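Local coordinates for protein prolyl endopeptidase (Myxococcus xanthus, PDB 2BKL) that probably hydrolyses oligopeptides on the carboxyl side of proline, and less readily alanine, as a serine peptidase of the prolyl oligopeptidase family, at residues A320-L332 and E335-L349. Sequence-based numbering, arbitrary orientation.
Sequences ASLLSVSIVGGHL and EYLKDATSEVRVATL
E335 pairs with two residues of the neighbouring strand, L323 and S324, at a classic beta bulge in one blade of the beta-propeller domain, a four-stranded antiparallel sheet whose first three strands, 321-328, 331-338 and 341-348, meet here. E335 is held to the bulge by three hydrogen bonds: its O takes L323 N nearly head-on at 2.8 Å, its N reaches S324 O, and OE1 accepts S324 OG at 2.9 Å through the lone pair turned away from OE2. With CG anti to the backbone N (chi1 -177°), the extended chain carries the carboxylate to S324 OG and across L323, whose CD1 lies 3.8 Å from OE2. With an alanine here, S324 OG would probably lose its carboxylate acceptor and L323 CD1 the carboxylate it rests on. Past the bulge, S321 and L337 exchange two backbone bonds, while S321 OG turns to E488 O in the catalytic-domain half of the chain. On the sheet face of L322 and Y336, the tyrosine ring is sandwiched: L322 CD1 sits over its centre, 3.8 Å from the centroid, and the R345 guanidinium lies over the opposite face, offset toward the rim. R345 presents NE and NH2 side-on to E343 OE2 in a salt bridge, and D317 holds NH1, fixing that group above the ring. At the other end, beyond the V328-H331 type I' turn, L332 and A347 pair through two backbone bonds, and L332 CD2 meets L349 CD2 at 4.0 Å. One water closes this end, donating to G330 O at 2.7 Å and accepting from L349 N.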
# COMPACT_ATOMS: atom_id res chain seq x y z
N ALA A 320 5.01 -14.79 -17.86
CA ALA A 320 5.11 -14.25 -16.52
C ALA A 320 5.37 -12.74 -16.48
O ALA A 320 6.02 -12.21 -17.37
CB ALA A 320 6.24 -14.96 -15.76
N SER A 321 4.84 -12.07 -15.46
CA SER A 321 5.03 -10.64 -15.30
C SER A 321 6.28 -10.39 -14.47
O SER A 321 6.38 -10.87 -13.35
CB SER A 321 3.84 -10.00 -14.60
OG SER A 321 2.64 -10.25 -15.32
N LEU A 322 7.22 -9.61 -14.98
CA LEU A 322 8.43 -9.28 -14.26
C LEU A 322 8.14 -8.06 -13.40
O LEU A 322 7.77 -7.03 -13.93
CB LEU A 322 9.59 -9.03 -15.22
CG LEU A 322 10.91 -8.62 -14.56
CD1 LEU A 322 11.38 -9.65 -13.53
CD2 LEU A 322 11.99 -8.37 -15.56
N LEU A 323 8.25 -8.20 -12.07
CA LEU A 323 7.89 -7.12 -11.13
C LEU A 323 9.06 -6.31 -10.65
O LEU A 323 8.92 -5.11 -10.43
CB LEU A 323 7.18 -7.69 -9.90
CG LEU A 323 5.93 -8.50 -10.07
CD1 LEU A 323 5.39 -8.80 -8.64
CD2 LEU A 323 4.94 -7.79 -10.95
N SER A 324 10.20 -6.95 -10.40
CA SER A 324 11.34 -6.23 -9.86
C SER A 324 12.63 -6.96 -10.16
O SER A 324 12.64 -8.19 -10.43
CB SER A 324 11.23 -6.03 -8.36
OG SER A 324 11.38 -7.24 -7.68
N VAL A 325 13.70 -6.20 -10.09
CA VAL A 325 15.04 -6.69 -10.30
C VAL A 325 15.88 -6.12 -9.20
O VAL A 325 15.87 -4.91 -8.96
CB VAL A 325 15.64 -6.17 -11.62
CG1 VAL A 325 17.07 -6.63 -11.75
CG2 VAL A 325 14.82 -6.62 -12.77
N SER A 326 16.65 -7.00 -8.56
CA SER A 326 17.64 -6.56 -7.60
C SER A 326 19.00 -7.12 -7.96
O SER A 326 19.11 -8.18 -8.57
CB SER A 326 17.27 -6.97 -6.19
OG SER A 326 17.28 -8.38 -6.04
N ILE A 327 20.04 -6.38 -7.63
CA ILE A 327 21.38 -6.87 -7.83
C ILE A 327 21.91 -7.32 -6.49
O ILE A 327 22.08 -6.52 -5.56
CB ILE A 327 22.28 -5.76 -8.41
CG1 ILE A 327 21.67 -5.15 -9.67
CG2 ILE A 327 23.67 -6.32 -8.66
CD1 ILE A 327 22.46 -3.98 -10.25
N VAL A 328 22.11 -8.63 -6.38
CA VAL A 328 22.59 -9.24 -5.15
C VAL A 328 23.69 -10.23 -5.44
O VAL A 328 23.62 -10.99 -6.41
CB VAL A 328 21.44 -9.94 -4.40
CG1 VAL A 328 20.51 -8.94 -3.78
CG2 VAL A 328 20.68 -10.97 -5.29
N GLY A 329 24.75 -10.18 -4.65
CA GLY A 329 25.82 -11.14 -4.80
C GLY A 329 26.38 -11.25 -6.20
O GLY A 329 26.64 -12.36 -6.67
N GLY A 330 26.47 -10.13 -6.90
CA GLY A 330 27.06 -10.13 -8.24
C GLY A 330 26.19 -10.73 -9.32
O GLY A 330 26.67 -11.03 -10.41
N HIS A 331 24.90 -10.88 -9.02
CA HIS A 331 23.90 -11.48 -9.90
C HIS A 331 22.65 -10.60 -9.94
O HIS A 331 22.47 -9.69 -9.11
CB HIS A 331 23.50 -12.86 -9.38
CG HIS A 331 24.54 -13.92 -9.57
ND1 HIS A 331 25.76 -13.88 -8.93
CD2 HIS A 331 24.54 -15.06 -10.30
CE1 HIS A 331 26.49 -14.92 -9.31
NE2 HIS A 331 25.76 -15.66 -10.12
N LEU A 332 21.79 -10.85 -10.92
CA LEU A 332 20.43 -10.30 -10.96
C LEU A 332 19.45 -11.26 -10.30
O LEU A 332 19.48 -12.44 -10.56
CB LEU A 332 20.01 -10.08 -12.41
CG LEU A 332 20.88 -9.11 -13.22
CD1 LEU A 332 20.36 -9.07 -14.63
CD2 LEU A 332 20.94 -7.73 -12.64
N GLU A 335 12.08 -11.09 -9.88
CA GLU A 335 10.82 -11.49 -9.24
C GLU A 335 9.72 -11.45 -10.29
O GLU A 335 9.37 -10.38 -10.79
CB GLU A 335 10.47 -10.55 -8.10
CG GLU A 335 9.20 -10.95 -7.34
CD GLU A 335 8.68 -9.84 -6.44
OE1 GLU A 335 9.23 -8.73 -6.38
OE2 GLU A 335 7.62 -10.09 -5.83
N TYR A 336 9.20 -12.62 -10.61
CA TYR A 336 8.11 -12.83 -11.58
C TYR A 336 6.80 -13.17 -10.85
O TYR A 336 6.82 -13.66 -9.73
CB TYR A 336 8.43 -13.94 -12.55
CG TYR A 336 9.48 -13.57 -13.58
CD1 TYR A 336 9.13 -12.93 -14.76
CD2 TYR A 336 10.81 -13.85 -13.37
CE1 TYR A 336 10.09 -12.61 -15.71
CE2 TYR A 336 11.75 -13.52 -14.27
CZ TYR A 336 11.40 -12.91 -15.46
OH TYR A 336 12.36 -12.56 -16.40
N LEU A 337 5.69 -12.89 -11.52
CA LEU A 337 4.37 -13.34 -11.10
C LEU A 337 3.78 -14.19 -12.19
O LEU A 337 3.67 -13.74 -13.34
CB LEU A 337 3.48 -12.13 -10.85
CG LEU A 337 2.46 -12.22 -9.73
CD1 LEU A 337 3.14 -12.33 -8.37
CD2 LEU A 337 1.53 -11.00 -9.77
N LYS A 338 3.40 -15.42 -11.87
CA LYS A 338 2.74 -16.36 -12.79
C LYS A 338 1.37 -16.61 -12.20
O LYS A 338 1.26 -17.18 -11.10
CB LYS A 338 3.53 -17.68 -12.91
CG LYS A 338 4.97 -17.51 -13.40
CD LYS A 338 5.78 -18.83 -13.38
CE LYS A 338 5.13 -19.94 -14.21
NZ LYS A 338 6.01 -21.18 -14.21
N ASP A 339 0.33 -16.18 -12.91
CA ASP A 339 -1.04 -16.24 -12.39
C ASP A 339 -1.12 -15.81 -10.92
O ASP A 339 -1.66 -16.50 -10.07
CB ASP A 339 -1.64 -17.64 -12.58
CG ASP A 339 -1.87 -17.97 -14.02
OD1 ASP A 339 -2.45 -17.14 -14.75
OD2 ASP A 339 -1.52 -19.07 -14.52
N ALA A 340 -0.55 -14.64 -10.64
CA ALA A 340 -0.63 -14.00 -9.33
C ALA A 340 0.15 -14.65 -8.19
O ALA A 340 -0.03 -14.26 -7.03
CB ALA A 340 -2.07 -13.81 -8.90
N THR A 341 1.03 -15.61 -8.51
CA THR A 341 1.92 -16.26 -7.57
C THR A 341 3.36 -16.00 -7.98
O THR A 341 3.72 -16.14 -9.13
CB THR A 341 1.59 -17.77 -7.58
OG1 THR A 341 0.24 -17.96 -7.11
CG2 THR A 341 2.47 -18.56 -6.64
N SER A 342 4.21 -15.66 -7.04
CA SER A 342 5.54 -15.25 -7.43
C SER A 342 6.52 -16.42 -7.57
O SER A 342 6.39 -17.48 -6.96
CB SER A 342 6.09 -14.17 -6.55
OG SER A 342 6.30 -14.68 -5.28
N GLU A 343 7.49 -16.17 -8.43
CA GLU A 343 8.63 -17.04 -8.68
C GLU A 343 9.85 -16.14 -8.75
O GLU A 343 9.79 -15.05 -9.31
CB GLU A 343 8.46 -17.79 -10.01
CG GLU A 343 9.67 -18.63 -10.41
CD GLU A 343 9.37 -19.67 -11.46
OE1 GLU A 343 8.88 -20.75 -11.08
OE2 GLU A 343 9.64 -19.41 -12.65
N VAL A 344 10.95 -16.59 -8.16
CA VAL A 344 12.16 -15.80 -8.11
C VAL A 344 13.26 -16.53 -8.88
O VAL A 344 13.52 -17.71 -8.66
CB VAL A 344 12.57 -15.50 -6.66
CG1 VAL A 344 13.88 -14.69 -6.64
CG2 VAL A 344 11.44 -14.73 -5.96
N ARG A 345 13.89 -15.82 -9.81
CA ARG A 345 14.92 -16.39 -10.69
C ARG A 345 16.21 -15.60 -10.56
O ARG A 345 16.22 -14.36 -10.53
CB ARG A 345 14.43 -16.34 -12.13
CG ARG A 345 13.14 -17.11 -12.38
CD ARG A 345 12.75 -17.14 -13.84
NE ARG A 345 11.38 -17.60 -14.02
CZ ARG A 345 10.64 -17.36 -15.09
NH1 ARG A 345 11.10 -16.65 -16.11
NH2 ARG A 345 9.40 -17.84 -15.15
N VAL A 346 17.32 -16.32 -10.43
CA VAL A 346 18.65 -15.75 -10.35
C VAL A 346 19.28 -15.87 -11.73
O VAL A 346 19.23 -16.94 -12.33
CB VAL A 346 19.52 -16.45 -9.28
CG1 VAL A 346 20.96 -15.91 -9.27
CG2 VAL A 346 18.87 -16.26 -7.93
N ALA A 347 19.83 -14.78 -12.21
CA ALA A 347 20.53 -14.72 -13.51
C ALA A 347 21.87 -14.03 -13.35
O ALA A 347 22.09 -13.29 -12.39
CB ALA A 347 19.69 -13.96 -14.53
N THR A 348 22.78 -14.24 -14.30
CA THR A 348 24.03 -13.49 -14.25
C THR A 348 23.76 -12.06 -14.65
O THR A 348 22.68 -11.71 -15.15
CB THR A 348 25.10 -14.07 -15.20
OG1 THR A 348 24.69 -13.88 -16.55
CG2 THR A 348 25.26 -15.59 -15.00
N LEU A 349 24.76 -11.22 -14.46
CA LEU A 349 24.68 -9.82 -14.88
C LEU A 349 24.53 -9.66 -16.40
O LEU A 349 24.11 -8.61 -16.87
CB LEU A 349 25.91 -9.05 -14.38
CG LEU A 349 26.05 -8.88 -12.88
CD1 LEU A 349 27.39 -8.22 -12.55
CD2 LEU A 349 24.89 -8.10 -12.29
O HOH W 1 26.90 -12.48 -12.68